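Local structure of uncharacterized protein (Neisseria gonorrhoeae, 5V77) at residues G45-S50 and E104-E109; F76-E81 and I93-I98; N16-E21 and S34-I39. The protein is of unknown function but belongs to the NGO_1070-like family and folds as an all-beta chain, found as two copies in its assembly. One frame throughout, in Å; residues are numbered along the deposited sequence.

Interaction 1: G45-S50 and E104-E109; sequences GYIKCS and ETINFE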
ATOM      1  N   GLY A  45      -1.379  17.222   8.254  1.00 21.98           N
ATOM      2  CA  GLY A  45      -2.560  16.450   8.574  1.00 19.68           C
ATOM      3  C   GLY A  45      -2.564  15.119   7.859  1.00 21.88           C
ATOM      4  O   GLY A  45      -1.513  14.605   7.466  1.00 20.92           O
ATOM      5  N   TYR A  46      -3.755  14.548   7.737  1.00 18.12           N
ATOM      6  CA  TYR A  46      -3.817  13.155   7.292  1.00 19.12           C
ATOM      7  C   TYR A  46      -5.116  12.912   6.543  1.00 22.50           C
ATOM      8  O   TYR A  46      -6.100  13.636   6.718  1.00 21.15           O
ATOM      9  CB  TYR A  46      -3.708  12.188   8.478  1.00 17.74           C
ATOM     10  CG  TYR A  46      -4.850  12.306   9.473  1.00 19.02           C
ATOM     11  CD1 TYR A  46      -6.073  11.654   9.255  1.00 19.51           C
ATOM     12  CD2 TYR A  46      -4.709  13.072  10.632  1.00 19.21           C
ATOM     13  CE1 TYR A  46      -7.128  11.775  10.169  1.00 21.29           C
ATOM     14  CE2 TYR A  46      -5.756  13.198  11.547  1.00 18.28           C
ATOM     15  CZ  TYR A  46      -6.953  12.543  11.311  1.00 20.59           C
ATOM     16  OH  TYR A  46      -7.986  12.676  12.219  1.00 23.03           O
ATOM     17  N   ILE A  47      -5.104  11.880   5.706  1.00 20.90           N
ATOM     18  CA  ILE A  47      -6.317  11.341   5.089  1.00 15.86           C
ATOM     19  C   ILE A  47      -6.449   9.907   5.557  1.00 21.95           C
ATOM     20  O   ILE A  47      -5.528   9.097   5.369  1.00 21.40           O
ATOM     21  CB  ILE A  47      -6.258  11.403   3.555  1.00 21.79           C
ATOM     22  CG1 ILE A  47      -6.178  12.851   3.092  1.00 20.76           C
ATOM     23  CG2 ILE A  47      -7.482  10.695   2.948  1.00 22.30           C
ATOM     24  CD1 ILE A  47      -5.842  12.984   1.597  1.00 22.32           C
ATOM     25  N   LYS A  48      -7.589   9.588   6.153  1.00 18.12           N
ATOM     26  CA  LYS A  48      -7.837   8.264   6.720  1.00 21.99           C
ATOM     27  C   LYS A  48      -8.854   7.531   5.850  1.00 22.10           C
ATOM     28  O   LYS A  48      -9.986   8.006   5.677  1.00 22.97           O
ATOM     29  CB  LYS A  48      -8.352   8.392   8.152  1.00 19.35           C
ATOM     30  CG  LYS A  48      -8.661   7.042   8.849  1.00 22.63           C
ATOM     31  CD  LYS A  48      -9.258   7.317  10.236  1.00 32.32           C
ATOM     32  CE  LYS A  48      -9.800   6.064  10.903  1.00 40.65           C
ATOM     33  NZ  LYS A  48     -10.300   6.364  12.293  1.00 36.74           N
ATOM     34  N   CYS A  49      -8.455   6.385   5.311  1.00 18.84           N
ATOM     35  CA  CYS A  49      -9.292   5.593   4.408  1.00 17.85           C
ATOM     36  C   CYS A  49      -9.719   4.357   5.190  1.00 20.96           C
ATOM     37  O   CYS A  49      -8.907   3.460   5.412  1.00 20.72           O
ATOM     38  CB  CYS A  49      -8.515   5.229   3.151  1.00 20.33           C
ATOM     39  SG  CYS A  49      -7.867   6.717   2.265  1.00 22.82           S
ATOM     40  N   SER A  50     -10.976   4.313   5.639  1.00 18.11           N
ATOM     41  CA  SER A  50     -11.435   3.238   6.520  1.00 17.36           C
ATOM     42  C   SER A  50     -12.214   2.176   5.750  1.00 26.03           C
ATOM     43  O   SER A  50     -13.123   2.502   4.975  1.00 24.90           O
ATOM     44  CB  SER A  50     -12.316   3.785   7.650  1.00 25.69           C
ATOM     45  OG  SER A  50     -11.586   4.725   8.413  1.00 31.75           O
ATOM     46  N   GLU A 104     -14.591   2.463   2.289  1.00 25.65           N
ATOM     47  CA  GLU A 104     -15.984   2.741   2.632  0.79 28.54           C
ATOM     48  C   GLU A 104     -16.160   4.178   3.111  1.00 30.10           C
ATOM     49  O   GLU A 104     -17.148   4.834   2.753  1.00 31.70           O
ATOM     50  CB  GLU A 104     -16.488   1.757   3.685  0.79 29.44           C
ATOM     51  CG  GLU A 104     -17.957   1.915   4.062  0.79 41.04           C
ATOM     52  CD  GLU A 104     -18.478   0.698   4.801  0.79 41.25           C
ATOM     53  OE1 GLU A 104     -19.720   0.542   4.938  0.79 44.83           O
ATOM     54  OE2 GLU A 104     -17.626  -0.115   5.231  0.79 35.92           O
ATOM     55  N   THR A 105     -15.225   4.690   3.914  1.00 27.25           N
ATOM     56  CA  THR A 105     -15.269   6.080   4.344  1.00 28.31           C
ATOM     57  C   THR A 105     -13.888   6.680   4.191  1.00 28.42           C
ATOM     58  O   THR A 105     -12.878   6.000   4.390  1.00 26.55           O
ATOM     59  CB  THR A 105     -15.749   6.235   5.801  1.00 37.58           C
ATOM     60  OG1 THR A 105     -14.768   5.705   6.684  1.00 44.37           O
ATOM     61  CG2 THR A 105     -17.035   5.480   6.030  1.00 31.19           C
ATOM     62  N   ILE A 106     -13.842   7.944   3.796  1.00 24.83           N
ATOM     63  CA  ILE A 106     -12.580   8.675   3.724  1.00 24.53           C
ATOM     64  C   ILE A 106     -12.804   9.982   4.456  1.00 28.71           C
ATOM     65  O   ILE A 106     -13.755  10.711   4.145  1.00 28.28           O
ATOM     66  CB  ILE A 106     -12.111   8.915   2.278  1.00 25.84           C
ATOM     67  CG1 ILE A 106     -11.821   7.569   1.597  1.00 24.50           C
ATOM     68  CG2 ILE A 106     -10.849   9.800   2.275  1.00 24.27           C
ATOM     69  CD1 ILE A 106     -11.273   7.665   0.169  1.00 25.28           C
ATOM     70  N   ASN A 107     -11.995  10.239   5.480  1.00 22.62           N
ATOM     71  CA  ASN A 107     -12.072  11.461   6.269  0.59 29.22           C
ATOM     72  C   ASN A 107     -10.686  12.072   6.342  1.00 28.40           C
ATOM     73  O   ASN A 107      -9.691  11.425   6.013  1.00 25.36           O
ATOM     74  CB  ASN A 107     -12.594  11.196   7.687  0.59 35.10           C
ATOM     75  CG  ASN A 107     -14.010  10.687   7.697  0.59 39.17           C
ATOM     76  OD1 ASN A 107     -14.260   9.539   8.055  0.59 36.82           O
ATOM     77  ND2 ASN A 107     -14.951  11.538   7.303  0.59 43.88           N
ATOM     78  N   PHE A 108     -10.618  13.320   6.799  1.00 26.16           N
ATOM     79  CA  PHE A 108      -9.315  13.968   6.827  1.00 22.39           C
ATOM     80  C   PHE A 108      -9.326  15.138   7.803  1.00 29.33           C
ATOM     81  O   PHE A 108     -10.380  15.690   8.134  1.00 30.35           O
ATOM     82  CB  PHE A 108      -8.907  14.425   5.420  1.00 23.65           C
ATOM     83  CG  PHE A 108      -9.944  15.263   4.720  1.00 31.13           C
ATOM     84  CD1 PHE A 108      -9.951  16.645   4.862  1.00 32.08           C
ATOM     85  CD2 PHE A 108     -10.900  14.677   3.900  1.00 35.06           C
ATOM     86  CE1 PHE A 108     -10.899  17.425   4.216  1.00 38.11           C
ATOM     87  CE2 PHE A 108     -11.857  15.458   3.253  1.00 36.98           C
ATOM     88  CZ  PHE A 108     -11.849  16.836   3.411  1.00 42.73           C
ATOM     89  N   GLU A 109      -8.127  15.481   8.286  1.00 22.26           N
ATOM     90  CA  GLU A 109      -7.877  16.633   9.147  1.00 24.85           C
ATOM     91  C   GLU A 109      -6.597  17.290   8.643  1.00 24.08           C
ATOM     92  O   GLU A 109      -5.659  16.589   8.225  1.00 22.16           O
ATOM     93  CB  GLU A 109      -7.717  16.252  10.636  1.00 24.47           C
ATOM     94  CG  GLU A 109      -8.996  15.881  11.377  1.00 32.53           C
ATOM     95  CD  GLU A 109      -9.680  17.088  11.983  1.00 48.48           C
ATOM     96  OE1 GLU A 109     -10.302  16.949  13.064  1.00 55.91           O
ATOM     97  OE2 GLU A 109      -9.584  18.179  11.384  1.00 43.30           O
TER
HETATM   98  O   HOH W   1     -12.148   7.212   7.472  1.00 27.36           O

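Interaction 2: F76-E81 and I93-I98; sequences FIPEIE and IDVGII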
ATOM      1  N   PHE A  76       5.617  15.352  -3.260  0.50 36.48           N
ATOM      2  CA  PHE A  76       4.929  16.634  -3.314  0.50 36.90           C
ATOM      3  C   PHE A  76       3.715  16.539  -4.236  0.50 36.99           C
ATOM      4  O   PHE A  76       3.809  16.025  -5.355  0.50 38.56           O
ATOM      5  CB  PHE A  76       5.914  17.714  -3.750  0.50 40.61           C
ATOM      6  CG  PHE A  76       7.156  17.751  -2.894  0.50 45.67           C
ATOM      7  CD1 PHE A  76       8.409  17.550  -3.444  0.50 57.24           C
ATOM      8  CD2 PHE A  76       7.055  17.930  -1.523  0.50 42.23           C
ATOM      9  CE1 PHE A  76       9.541  17.567  -2.648  0.50 60.83           C
ATOM     10  CE2 PHE A  76       8.173  17.946  -0.723  0.50 46.19           C
ATOM     11  CZ  PHE A  76       9.423  17.768  -1.286  0.50 57.26           C
ATOM     12  N   ILE A  77       2.563  17.004  -3.742  1.00 35.46           N
ATOM     13  CA  ILE A  77       1.277  16.810  -4.399  1.00 35.22           C
ATOM     14  C   ILE A  77       0.590  18.161  -4.556  1.00 39.65           C
ATOM     15  O   ILE A  77       0.301  18.827  -3.553  1.00 35.55           O
ATOM     16  CB  ILE A  77       0.381  15.846  -3.604  1.00 32.30           C
ATOM     17  CG1 ILE A  77       1.025  14.459  -3.498  1.00 31.83           C
ATOM     18  CG2 ILE A  77      -0.992  15.741  -4.243  1.00 32.41           C
ATOM     19  CD1 ILE A  77       0.292  13.536  -2.532  1.00 32.35           C
ATOM     20  N   PRO A  78       0.305  18.601  -5.786  1.00 39.06           N
ATOM     21  CA  PRO A  78      -0.482  19.837  -5.954  1.00 40.65           C
ATOM     22  C   PRO A  78      -1.864  19.774  -5.318  1.00 38.77           C
ATOM     23  O   PRO A  78      -2.304  20.757  -4.706  1.00 39.05           O
ATOM     24  CB  PRO A  78      -0.568  19.983  -7.480  1.00 43.64           C
ATOM     25  CG  PRO A  78       0.633  19.233  -7.996  1.00 44.16           C
ATOM     26  CD  PRO A  78       0.778  18.062  -7.069  1.00 40.95           C
ATOM     27  N   GLU A  79      -2.570  18.658  -5.465  1.00 37.18           N
ATOM     28  CA  GLU A  79      -3.914  18.496  -4.915  1.00 35.64           C
ATOM     29  C   GLU A  79      -4.303  17.031  -5.039  1.00 33.99           C
ATOM     30  O   GLU A  79      -3.704  16.279  -5.809  1.00 34.64           O
ATOM     31  CB  GLU A  79      -4.936  19.377  -5.639  1.00 41.27           C
ATOM     32  CG  GLU A  79      -5.149  18.973  -7.082  1.00 42.71           C
ATOM     33  CD  GLU A  79      -5.920  20.016  -7.866  1.00 55.26           C
ATOM     34  OE1 GLU A  79      -6.617  20.847  -7.240  1.00 58.96           O
ATOM     35  OE2 GLU A  79      -5.818  20.004  -9.112  1.00 56.06           O
ATOM     36  N   ILE A  80      -5.314  16.639  -4.271  1.00 29.31           N
ATOM     37  CA  ILE A  80      -5.796  15.261  -4.207  1.00 33.18           C
ATOM     38  C   ILE A  80      -7.270  15.255  -4.601  1.00 33.24           C
ATOM     39  O   ILE A  80      -8.072  16.006  -4.036  1.00 35.63           O
ATOM     40  CB  ILE A  80      -5.585  14.660  -2.802  1.00 29.15           C
ATOM     41  CG1 ILE A  80      -4.083  14.609  -2.507  1.00 28.23           C
ATOM     42  CG2 ILE A  80      -6.226  13.253  -2.700  1.00 28.43           C
ATOM     43  CD1 ILE A  80      -3.726  14.197  -1.095  1.00 33.94           C
ATOM     44  N   GLU A  81      -7.615  14.429  -5.589  1.00 29.74           N
ATOM     45  CA  GLU A  81      -8.992  14.319  -6.056  1.00 29.46           C
ATOM     46  C   GLU A  81      -9.769  13.390  -5.136  1.00 33.59           C
ATOM     47  O   GLU A  81      -9.332  12.267  -4.879  1.00 32.40           O
ATOM     48  CB  GLU A  81      -9.034  13.770  -7.479  1.00 41.82           C
ATOM     49  CG  GLU A  81      -8.164  14.500  -8.472  1.00 58.05           C
ATOM     50  CD  GLU A  81      -7.822  13.627  -9.667  1.00 81.54           C
ATOM     51  OE1 GLU A  81      -6.618  13.428  -9.937  1.00 88.93           O
ATOM     52  OE2 GLU A  81      -8.757  13.119 -10.320  1.00 87.98           O
ATOM     53  N   ILE A  93      -4.322  10.358  -6.460  1.00 31.21           N
ATOM     54  CA  ILE A  93      -3.137  11.205  -6.489  1.00 30.40           C
ATOM     55  C   ILE A  93      -2.434  10.929  -7.807  1.00 33.63           C
ATOM     56  O   ILE A  93      -2.072   9.783  -8.083  1.00 34.74           O
ATOM     57  CB  ILE A  93      -2.206  10.911  -5.304  1.00 30.85           C
ATOM     58  CG1 ILE A  93      -2.911  11.212  -3.970  1.00 31.77           C
ATOM     59  CG2 ILE A  93      -0.896  11.681  -5.462  1.00 32.22           C
ATOM     60  CD1 ILE A  93      -2.193  10.637  -2.763  1.00 29.15           C
ATOM     61  N   ASP A  94      -2.247  11.957  -8.625  1.00 33.25           N
ATOM     62  CA  ASP A  94      -1.633  11.771  -9.942  1.00 34.91           C
ATOM     63  C   ASP A  94      -0.507  12.792 -10.078  1.00 36.15           C
ATOM     64  O   ASP A  94      -0.755  13.948 -10.421  1.00 38.52           O
ATOM     65  CB  ASP A  94      -2.674  11.906 -11.048  1.00 46.27           C
ATOM     66  CG  ASP A  94      -2.144  11.495 -12.417  1.00 55.34           C
ATOM     67  OD1 ASP A  94      -0.910  11.480 -12.623  1.00 51.31           O
ATOM     68  OD2 ASP A  94      -2.975  11.195 -13.298  1.00 55.86           O
ATOM     69  N   VAL A  95       0.725  12.367  -9.788  1.00 38.66           N
ATOM     70  CA  VAL A  95       1.899  13.233  -9.890  1.00 39.39           C
ATOM     71  C   VAL A  95       3.012  12.487 -10.612  1.00 46.36           C
ATOM     72  O   VAL A  95       4.167  12.465 -10.166  1.00 44.23           O
ATOM     73  CB  VAL A  95       2.363  13.711  -8.503  1.00 37.62           C
ATOM     74  CG1 VAL A  95       1.328  14.642  -7.912  1.00 37.98           C
ATOM     75  CG2 VAL A  95       2.586  12.530  -7.570  1.00 40.05           C
ATOM     76  N   GLY A  96       2.675  11.882 -11.740  1.00 39.23           N
ATOM     77  CA  GLY A  96       3.611  11.007 -12.413  1.00 47.27           C
ATOM     78  C   GLY A  96       3.453   9.639 -11.796  1.00 38.17           C
ATOM     79  O   GLY A  96       2.947   8.716 -12.429  1.00 43.42           O
ATOM     80  N   ILE A  97       3.860   9.517 -10.534  1.00 34.42           N
ATOM     81  CA  ILE A  97       3.416   8.403  -9.713  1.00 39.12           C
ATOM     82  C   ILE A  97       1.912   8.539  -9.508  1.00 30.87           C
ATOM     83  O   ILE A  97       1.388   9.651  -9.375  1.00 34.64           O
ATOM     84  CB  ILE A  97       4.194   8.418  -8.387  1.00 40.58           C
ATOM     85  CG1 ILE A  97       5.664   8.079  -8.656  1.00 43.07           C
ATOM     86  CG2 ILE A  97       3.570   7.502  -7.361  1.00 39.52           C
ATOM     87  CD1 ILE A  97       6.616   8.834  -7.783  1.00 49.51           C
ATOM     88  N   ILE A  98       1.201   7.418  -9.512  1.00 34.26           N
ATOM     89  CA  ILE A  98      -0.247   7.407  -9.314  1.00 31.24           C
ATOM     90  C   ILE A  98      -0.588   6.549  -8.104  1.00 29.12           C
ATOM     91  O   ILE A  98      -0.096   5.424  -7.972  1.00 28.72           O
ATOM     92  CB  ILE A  98      -0.982   6.900 -10.568  1.00 41.22           C
ATOM     93  CG1 ILE A  98      -0.738   7.874 -11.724  1.00 45.15           C
ATOM     94  CG2 ILE A  98      -2.467   6.733 -10.290  1.00 43.19           C
ATOM     95  CD1 ILE A  98      -1.639   7.670 -12.917  1.00 56.41           C
TER
HETATM   96  O   HOH W   2      -3.318  14.573  -7.904  1.00 38.84           O

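Interaction 3: N16-E21 and S34-I39; sequences NVSLYE and SFTDTI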
ATOM      1  N   ASN A  16      -1.157  21.572  -2.293  1.00 37.38           N
ATOM      2  CA  ASN A  16       0.261  21.821  -2.058  1.00 37.19           C
ATOM      3  C   ASN A  16       0.742  21.181  -0.753  1.00 33.49           C
ATOM      4  O   ASN A  16       1.232  21.841   0.159  1.00 37.61           O
ATOM      5  CB  ASN A  16       0.541  23.330  -2.098  1.00 43.62           C
ATOM      6  CG  ASN A  16       0.138  23.957  -3.431  1.00 49.51           C
ATOM      7  OD1 ASN A  16       0.091  23.281  -4.465  1.00 45.81           O
ATOM      8  ND2 ASN A  16      -0.164  25.247  -3.413  1.00 54.67           N
ATOM      9  N   VAL A  17       0.602  19.858  -0.679  1.00 30.64           N
ATOM     10  CA  VAL A  17       1.038  19.098   0.481  1.00 28.86           C
ATOM     11  C   VAL A  17       2.143  18.122   0.074  1.00 29.81           C
ATOM     12  O   VAL A  17       2.388  17.874  -1.103  1.00 35.24           O
ATOM     13  CB  VAL A  17      -0.127  18.337   1.136  1.00 28.38           C
ATOM     14  CG1 VAL A  17      -1.135  19.325   1.716  1.00 31.36           C
ATOM     15  CG2 VAL A  17      -0.772  17.443   0.103  1.00 27.66           C
ATOM     16  N   SER A  18       2.773  17.525   1.083  1.00 28.25           N
ATOM     17  CA  SER A  18       3.869  16.578   0.888  1.00 27.37           C
ATOM     18  C   SER A  18       3.538  15.298   1.635  1.00 27.59           C
ATOM     19  O   SER A  18       3.478  15.305   2.866  1.00 27.58           O
ATOM     20  CB  SER A  18       5.186  17.173   1.388  1.00 34.94           C
ATOM     21  OG  SER A  18       6.249  16.248   1.209  1.00 37.15           O
ATOM     22  N   LEU A  19       3.334  14.208   0.893  1.00 26.20           N
ATOM     23  CA  LEU A  19       3.058  12.902   1.487  1.00 26.25           C
ATOM     24  C   LEU A  19       4.351  12.250   1.964  1.00 27.62           C
ATOM     25  O   LEU A  19       5.302  12.105   1.190  1.00 28.24           O
ATOM     26  CB  LEU A  19       2.370  12.008   0.462  1.00 22.61           C
ATOM     27  CG  LEU A  19       2.156  10.547   0.876  1.00 21.44           C
ATOM     28  CD1 LEU A  19       1.086  10.494   1.947  1.00 20.73           C
ATOM     29  CD2 LEU A  19       1.730   9.762  -0.335  1.00 24.42           C
ATOM     30  N   TYR A  20       4.394  11.839   3.240  1.00 23.32           N
ATOM     31  CA  TYR A  20       5.609  11.229   3.762  1.00 27.49           C
ATOM     32  C   TYR A  20       5.408   9.824   4.307  1.00 27.22           C
ATOM     33  O   TYR A  20       6.403   9.177   4.653  1.00 26.09           O
ATOM     34  CB  TYR A  20       6.262  12.112   4.845  1.00 27.21           C
ATOM     35  CG  TYR A  20       5.505  12.237   6.158  1.00 25.50           C
ATOM     36  CD1 TYR A  20       4.609  13.280   6.375  1.00 28.09           C
ATOM     37  CD2 TYR A  20       5.711  11.325   7.192  1.00 29.81           C
ATOM     38  CE1 TYR A  20       3.912  13.393   7.593  1.00 25.08           C
ATOM     39  CE2 TYR A  20       5.031  11.426   8.402  1.00 27.53           C
ATOM     40  CZ  TYR A  20       4.129  12.467   8.593  1.00 34.12           C
ATOM     41  OH  TYR A  20       3.457  12.579   9.795  1.00 29.65           O
ATOM     42  N   GLU A  21       4.178   9.324   4.386  1.00 27.39           N
ATOM     43  CA  GLU A  21       4.010   7.939   4.807  1.00 28.31           C
ATOM     44  C   GLU A  21       2.613   7.445   4.471  1.00 25.35           C
ATOM     45  O   GLU A  21       1.658   8.217   4.354  1.00 21.47           O
ATOM     46  CB  GLU A  21       4.272   7.765   6.303  1.00 25.38           C
ATOM     47  CG  GLU A  21       3.273   8.490   7.143  1.00 25.81           C
ATOM     48  CD  GLU A  21       3.502   8.285   8.613  1.00 37.44           C
ATOM     49  OE1 GLU A  21       4.599   7.845   8.991  1.00 33.42           O
ATOM     50  OE2 GLU A  21       2.579   8.570   9.399  1.00 37.82           O
ATOM     51  N   SER A  34      -0.136  10.489   5.598  1.00 19.10           N
ATOM     52  CA  SER A  34       0.221  11.654   6.400  1.00 20.15           C
ATOM     53  C   SER A  34       1.048  12.631   5.585  1.00 22.19           C
ATOM     54  O   SER A  34       1.863  12.225   4.750  1.00 23.16           O
ATOM     55  CB  SER A  34       0.982  11.257   7.659  1.00 25.34           C
ATOM     56  OG  SER A  34       0.133  10.483   8.494  1.00 30.78           O
ATOM     57  N   PHE A  35       0.861  13.924   5.889  1.00 22.08           N
ATOM     58  CA  PHE A  35       1.350  15.006   5.048  1.00 23.17           C
ATOM     59  C   PHE A  35       1.993  16.098   5.885  1.00 24.97           C
ATOM     60  O   PHE A  35       1.561  16.372   7.008  1.00 25.51           O
ATOM     61  CB  PHE A  35       0.214  15.651   4.244  1.00 23.22           C
ATOM     62  CG  PHE A  35      -0.543  14.686   3.376  1.00 23.36           C
ATOM     63  CD1 PHE A  35      -1.597  13.941   3.904  1.00 21.79           C
ATOM     64  CD2 PHE A  35      -0.207  14.531   2.032  1.00 23.58           C
ATOM     65  CE1 PHE A  35      -2.314  13.043   3.100  1.00 23.09           C
ATOM     66  CE2 PHE A  35      -0.913  13.648   1.220  1.00 28.07           C
ATOM     67  CZ  PHE A  35      -1.964  12.899   1.750  1.00 25.09           C
ATOM     68  N   THR A  36       3.013  16.735   5.313  1.00 26.32           N
ATOM     69  CA  THR A  36       3.533  18.019   5.772  1.00 28.54           C
ATOM     70  C   THR A  36       3.109  19.118   4.805  1.00 30.52           C
ATOM     71  O   THR A  36       2.657  18.857   3.686  1.00 30.23           O
ATOM     72  CB  THR A  36       5.067  18.003   5.878  1.00 30.32           C
ATOM     73  OG1 THR A  36       5.628  17.712   4.585  1.00 30.19           O
ATOM     74  CG2 THR A  36       5.532  16.957   6.890  1.00 30.19           C
ATOM     75  N   ASP A  37       3.256  20.365   5.256  1.00 31.44           N
ATOM     76  CA  ASP A  37       3.087  21.509   4.376  1.00 37.80           C
ATOM     77  C   ASP A  37       4.362  21.708   3.562  1.00 39.52           C
ATOM     78  O   ASP A  37       5.410  21.124   3.852  1.00 45.61           O
ATOM     79  CB  ASP A  37       2.749  22.772   5.176  1.00 39.91           C
ATOM     80  CG  ASP A  37       3.938  23.314   5.957  1.00 48.66           C
ATOM     81  OD1 ASP A  37       4.812  23.963   5.346  1.00 58.24           O
ATOM     82  OD2 ASP A  37       3.989  23.119   7.191  1.00 48.48           O
ATOM     83  N   THR A  38       4.263  22.522   2.516  1.00 46.38           N
ATOM     84  CA  THR A  38       5.398  22.734   1.628  1.00 50.67           C
ATOM     85  C   THR A  38       6.031  24.110   1.816  1.00 65.19           C
ATOM     86  O   THR A  38       6.770  24.570   0.940  1.00 74.38           O
ATOM     87  CB  THR A  38       4.975  22.516   0.171  1.00 53.23           C
ATOM     88  OG1 THR A  38       3.915  23.418  -0.164  1.00 55.35           O
ATOM     89  CG2 THR A  38       4.476  21.060  -0.029  1.00 46.49           C
ATOM     90  N   ILE A  39       5.765  24.767   2.947  1.00 65.09           N
ATOM     91  CA  ILE A  39       6.402  26.038   3.282  1.00 72.06           C
ATOM     92  C   ILE A  39       7.416  25.807   4.398  1.00 74.52           C
ATOM     93  O   ILE A  39       8.603  25.591   4.135  1.00 76.31           O
ATOM     94  CB  ILE A  39       5.358  27.095   3.683  1.00 72.13           C
ATOM     95  CG1 ILE A  39       4.278  27.197   2.605  1.00 77.15           C
ATOM     96  CG2 ILE A  39       6.023  28.448   3.893  1.00 69.52           C
ATOM     97  CD1 ILE A  39       3.201  28.210   2.913  1.00 82.90           C
TER
HETATM   98  O   HOH W   3       1.822  24.012   2.021  1.00 57.59           O
HETATM   99  O   HOH W   4       6.944  15.405   3.714  1.00 44.96           O
HETATM  100  O   HOH W   5       0.091   7.881   8.323  1.00 31.39           O

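Interaction 1: G45-S50 and E104-E109
G45-S50 and E104-E109 pair as antiparallel strands, bringing the last strand of the chain against strand 43-58. Y46, K48 and S50 face E109, N107 and T105 as hydrogen-bonded pairs, with two backbone bonds each. K48 N to N107 O is short and nearly straight, 2.8 Å and 169°. The pairs I47-F108 and C49-I106 between them are non-hydrogen-bonded. E104 and T105 both face S50, a classic beta bulge.

The two faces differ in character. On one, I47 and I106 cross obliquely and meet branch to branch, CG2 to CG2 at 3.5 Å. C49 SG lies 4.1 Å from I106 CG1. F108 touches I47 CG1 through its CB at 3.9 Å, while its ring leads away. On the other face Y46 and E109 lie side by side. CG of Y46 sits between its backbone N and carbonyl carbon (chi1 63°), and the ring beyond it leans over the partner strand. E109 N lies over the ring centre, and Y46 OH is 3.5 Å from E109 CG. Further along, one water is bonded to K48 O, to S50 OG at 2.7 Å and to T105 OG1 at 3.1 Å. It bridges the two strands on the face that carries Y46, K48 and S50.

Strand 43-58 is bonded on both edges here. G45, I47 and C49 make their backbone bonds with F35, L33 and L31 of strand 30-37. The apolar face packs on I91 of strand 89-94, I80 and L82 of strand 75-84, and I101 and A103 of strand 98-103.

Interaction 2: F76-E81 and I93-I98
I93 packs against both I77 and I80. Its chi1 of -62° puts CG1 anti to the carbonyl carbon and CG2 anti to the backbone N. I77 meets the CG2 methyl and the CD1 tip of I93, and its side chain crosses that of I93 at about a right angle. I77 CD1 is 3.7 Å from I93 CG2, and the two CD1 methyls are 3.8 Å apart. I80 instead lies alongside I93, pointing the same way, with CG1 to CG1 at 3.9 Å.

V95 points toward the other segment. Its CG1 methyl rests 3.6 Å from P78 CD. The same methyl is 3.8 Å from F76 O.

The two segments belong to the beta hairpin of strands 75-84 and 89-94, at the end away from its turn. Strand 75-84 is interrupted at P78 and E79, and here a water takes up the pairing. It donates to E79 O at 2.7 Å and accepts from D94 N at 2.9 Å. Past V95 the chain reverses through a classic gamma turn centred on G96 (phi 86°, psi -69°). V95 N bonds to I97 O, and a weak bond returns from I97 N to V95 O.

On the inner side, F35 of strand 30-37 packs against both I77 and I80, and L33 of the same strand touches I93.

Interaction 3: N16-E21 and S34-I39
F35 packs its ring against V17 and L19, across the beta hairpin formed by strands 17-25 and 30-37. L19 CD1 lies over one ring face, offset toward the rim, in a CH-pi contact 4.1 Å from the ring centroid. L19 CB touches F35 CE2 at 3.7 Å. V17 CG2 comes obliquely to F35 CD2 at 3.5 Å.

Y20 meets the opposite strand differently. Its CG sits between its backbone N and carbonyl carbon (chi1 69°), and the ring beyond it lies back across S34-T36. Y20 CZ is 3.5 Å from S34 CB, and CD1 touches the T36 CG2 methyl. E21 also reaches S34, its CG lying against S34 CB. A water donates to E21 OE2 and is bonded to S34 OG, bridging the two.

The backbone sets these side chains in place. S18 and T36 form a hydrogen-bonded antiparallel pair, and L19 and F35 a non-hydrogen-bonded one. Y20 N gives S34 O a nearly straight bond, 3.0 Å and 171°. Beside N16 a water takes over: it donates to N16 O and accepts from T38 N. D37 OD1 accepts from I39 N at 2.7 Å in an Asx turn, and is also bonded to G41 N.

Further out, the other edge of strand 17-25 pairs with strand 75-84, where N16 and V17 both face I77 in a G1 beta bulge. F14 meets the F35 ring edge to face, and I47 packs on it too. Beside the S18-T36 pair, one water is bonded to S18 OG at 2.7 Å and to T36 OG1 at 2.8 Å.

In the fold
From the N terminus, interaction 3 closes first, joining strands 17-25 and 30-37 in a hairpin. It is complete before either other contact opens. Interaction 1 then starts at G45 and closes only with the final strand. Its long loop encloses interaction 2, where strands 75-84 and 89-94 come together. The three meet in a common cluster of F35, I47 and I80, in which I47 CD1 touches both other side chains. A backbone bond from I77 N to V17 O probably links interactions 2 and 3 as well. Interactions 1 and 2 lie on opposite sides of the chain's centre, within one antiparallel sheet.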